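Local coordinates for MlnE (Bacillus amyloliquefaciens subsp. plantarum, PDB 5D2E), which carries an N-terminal B-type ketoreductase that binds NADP and probably reduces beta-keto groups of polyketide intermediates on the macrolactin assembly line, at residues D142-Q147 / G387-D392. Residues are numbered along the deposited sequence; the frame is centred on the assembly and turned at random.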
loop_
_atom_site.group_PDB
_atom_site.type_symbol
_atom_site.label_atom_id
_atom_site.label_comp_id
_atom_site.label_asym_id
_atom_site.label_seq_id
_atom_site.Cartn_x
_atom_site.Cartn_y
_atom_site.Cartn_z
ATOM N N ASP A 142 -14.083 0.643 -13.263
ATOM C CA ASP A 142 -14.877 1.811 -12.925
ATOM C C ASP A 142 -14.898 2.063 -11.405
ATOM O O ASP A 142 -14.762 3.181 -10.953
ATOM C CB ASP A 142 -16.312 1.605 -13.416
ATOM C CG ASP A 142 -17.136 2.855 -13.256
ATOM O OD1 ASP A 142 -16.801 3.845 -13.923
ATOM O OD2 ASP A 142 -18.066 2.879 -12.423
ATOM N N ALA A 143 -15.078 1.012 -10.625
ATOM C CA ALA A 143 -15.159 1.158 -9.188
ATOM C C ALA A 143 -13.807 1.629 -8.662
ATOM O O ALA A 143 -13.763 2.498 -7.805
ATOM C CB ALA A 143 -15.506 -0.152 -8.518
ATOM N N MET A 144 -12.733 1.007 -9.132
ATOM C CA MET A 144 -11.409 1.378 -8.634
ATOM C C MET A 144 -11.060 2.806 -8.994
ATOM O O MET A 144 -10.538 3.549 -8.156
ATOM C CB MET A 144 -10.382 0.396 -9.082
ATOM C CG MET A 144 -10.528 -0.962 -8.408
ATOM S SD MET A 144 -9.153 -2.040 -8.983
ATOM C CE MET A 144 -9.772 -2.462 -10.573
ATOM N N ARG A 145 -11.396 3.223 -10.210
ATOM C CA ARG A 145 -11.153 4.602 -10.607
ATOM C C ARG A 145 -11.888 5.572 -9.702
ATOM O O ARG A 145 -11.297 6.582 -9.276
ATOM C CB ARG A 145 -11.551 4.841 -12.075
ATOM C CG ARG A 145 -10.542 4.317 -13.066
ATOM C CD ARG A 145 -10.844 4.786 -14.505
ATOM N NE ARG A 145 -9.945 4.148 -15.454
ATOM C CZ ARG A 145 -8.633 4.413 -15.567
ATOM N NH1 ARG A 145 -8.007 5.293 -14.782
ATOM N NH2 ARG A 145 -7.929 3.763 -16.482
ATOM N N LYS A 146 -13.151 5.295 -9.391
ATOM C CA LYS A 146 -13.925 6.196 -8.505
ATOM C C LYS A 146 -13.335 6.251 -7.125
ATOM O O LYS A 146 -13.239 7.363 -6.548
ATOM C CB LYS A 146 -15.383 5.799 -8.418
ATOM C CG LYS A 146 -16.032 5.929 -9.777
ATOM C CD LYS A 146 -17.550 5.759 -9.784
ATOM C CE LYS A 146 -18.046 6.146 -11.196
ATOM N NZ LYS A 146 -19.230 5.379 -11.673
ATOM N N GLN A 147 -12.913 5.083 -6.594
ATOM C CA GLN A 147 -12.330 5.078 -5.240
ATOM C C GLN A 147 -11.015 5.902 -5.211
ATOM O O GLN A 147 -10.780 6.687 -4.305
ATOM C CB GLN A 147 -12.109 3.692 -4.707
ATOM C CG GLN A 147 -13.418 2.899 -4.415
ATOM C CD GLN A 147 -13.163 1.788 -3.441
ATOM O OE1 GLN A 147 -12.086 1.147 -3.483
ATOM N NE2 GLN A 147 -14.051 1.626 -2.499
ATOM N N GLY A 387 -2.797 -3.658 -11.683
ATOM C CA GLY A 387 -2.159 -4.908 -12.117
ATOM C C GLY A 387 -2.406 -6.063 -11.171
ATOM O O GLY A 387 -2.772 -7.150 -11.586
ATOM N N THR A 388 -2.209 -5.796 -9.894
ATOM C CA THR A 388 -2.463 -6.788 -8.867
ATOM C C THR A 388 -3.889 -7.323 -8.966
ATOM O O THR A 388 -4.115 -8.538 -8.887
ATOM C CB THR A 388 -2.229 -6.164 -7.501
ATOM O OG1 THR A 388 -0.918 -5.616 -7.435
ATOM C CG2 THR A 388 -2.374 -7.187 -6.402
ATOM N N VAL A 389 -4.843 -6.399 -9.128
ATOM C CA VAL A 389 -6.267 -6.779 -9.148
ATOM C C VAL A 389 -6.556 -7.597 -10.378
ATOM O O VAL A 389 -7.282 -8.593 -10.310
ATOM C CB VAL A 389 -7.202 -5.544 -8.991
ATOM C CG1 VAL A 389 -8.678 -5.905 -9.128
ATOM C CG2 VAL A 389 -6.964 -4.891 -7.591
ATOM N N TRP A 390 -5.967 -7.196 -11.508
ATOM C CA TRP A 390 -6.207 -7.925 -12.741
ATOM C C TRP A 390 -5.634 -9.314 -12.727
ATOM O O TRP A 390 -6.245 -10.271 -13.303
ATOM C CB TRP A 390 -5.686 -7.154 -13.930
ATOM C CG TRP A 390 -6.235 -5.777 -14.136
ATOM C CD1 TRP A 390 -5.579 -4.775 -14.760
ATOM C CD2 TRP A 390 -7.532 -5.264 -13.809
ATOM N NE1 TRP A 390 -6.336 -3.639 -14.791
ATOM C CE2 TRP A 390 -7.569 -3.918 -14.270
ATOM C CE3 TRP A 390 -8.684 -5.796 -13.215
ATOM C CZ2 TRP A 390 -8.702 -3.073 -14.113
ATOM C CZ3 TRP A 390 -9.835 -4.949 -13.093
ATOM C CH2 TRP A 390 -9.814 -3.603 -13.517
ATOM N N LEU A 391 -4.494 -9.482 -12.041
ATOM C CA LEU A 391 -3.863 -10.803 -11.932
ATOM C C LEU A 391 -4.725 -11.720 -11.071
ATOM O O LEU A 391 -4.957 -12.856 -11.403
ATOM C CB LEU A 391 -2.497 -10.687 -11.310
ATOM C CG LEU A 391 -1.374 -10.132 -12.171
ATOM C CD1 LEU A 391 -0.196 -9.604 -11.378
ATOM C CD2 LEU A 391 -0.907 -11.277 -13.089
ATOM N N ASP A 392 -5.214 -11.216 -9.959
ATOM C CA ASP A 392 -6.123 -11.996 -9.136
ATOM C C ASP A 392 -7.398 -12.354 -9.930
ATOM O O ASP A 392 -7.873 -13.485 -9.854
ATOM C CB ASP A 392 -6.536 -11.227 -7.913
ATOM C CG ASP A 392 -7.708 -11.890 -7.161
ATOM O OD1 ASP A 392 -7.429 -12.862 -6.450
ATOM O OD2 ASP A 392 -8.841 -11.420 -7.297
#
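At the junction between the structural and the catalytic, cofactor-binding subdomains of this ketoreductase, Met-144 of helix 141-164 meets Val-389 and Trp-390 of helix 386-394. The helices stay well apart, with 9.7 Å between CA of Met-144 and CA of Val-389, and between these two segments the contact is made by the thioether of Met-144. Met-144 extends nearly straight as far as its sulfur, then bends at the last torsion (chi3 -78°), which turns the methyl group toward the indole. SD meets the tip of Val-389, 3.9 Å from CG2, and CG1 lies equally close. With CG1 anti to the backbone N (chi1 175°), Val-389 presents both methyls to the sulfur. Trp-390 comes in from the other direction and offers the outer carbons of its six-membered ring to CE. SD lies 5.3 Å from the centroid of that ring, in an oblique Met-aromatic contact.

No hydrogen bond crosses this buried, apolar junction. The indole is held in part from beyond the contact, where Trp-390 NE1 donates to Ser-335 O; it also bonds a glycerol, probably from the crystallisation liquor. Phe-137 and Ile-187 also touch Met-144, while Phe-431 of helix 419-437 packs on Val-389. On the outer side of helix 141-164, Lys-146 NZ and Asp-142 OD2 form a salt bridge one turn apart (2.9 Å). Trp-390 also lies about 6 Å, side chain to side chain, from the NADP-binding Ile-334, which places this Met-aromatic contact near the cofactor pocket of a two-subdomain, Rossmann-type ketoreductase.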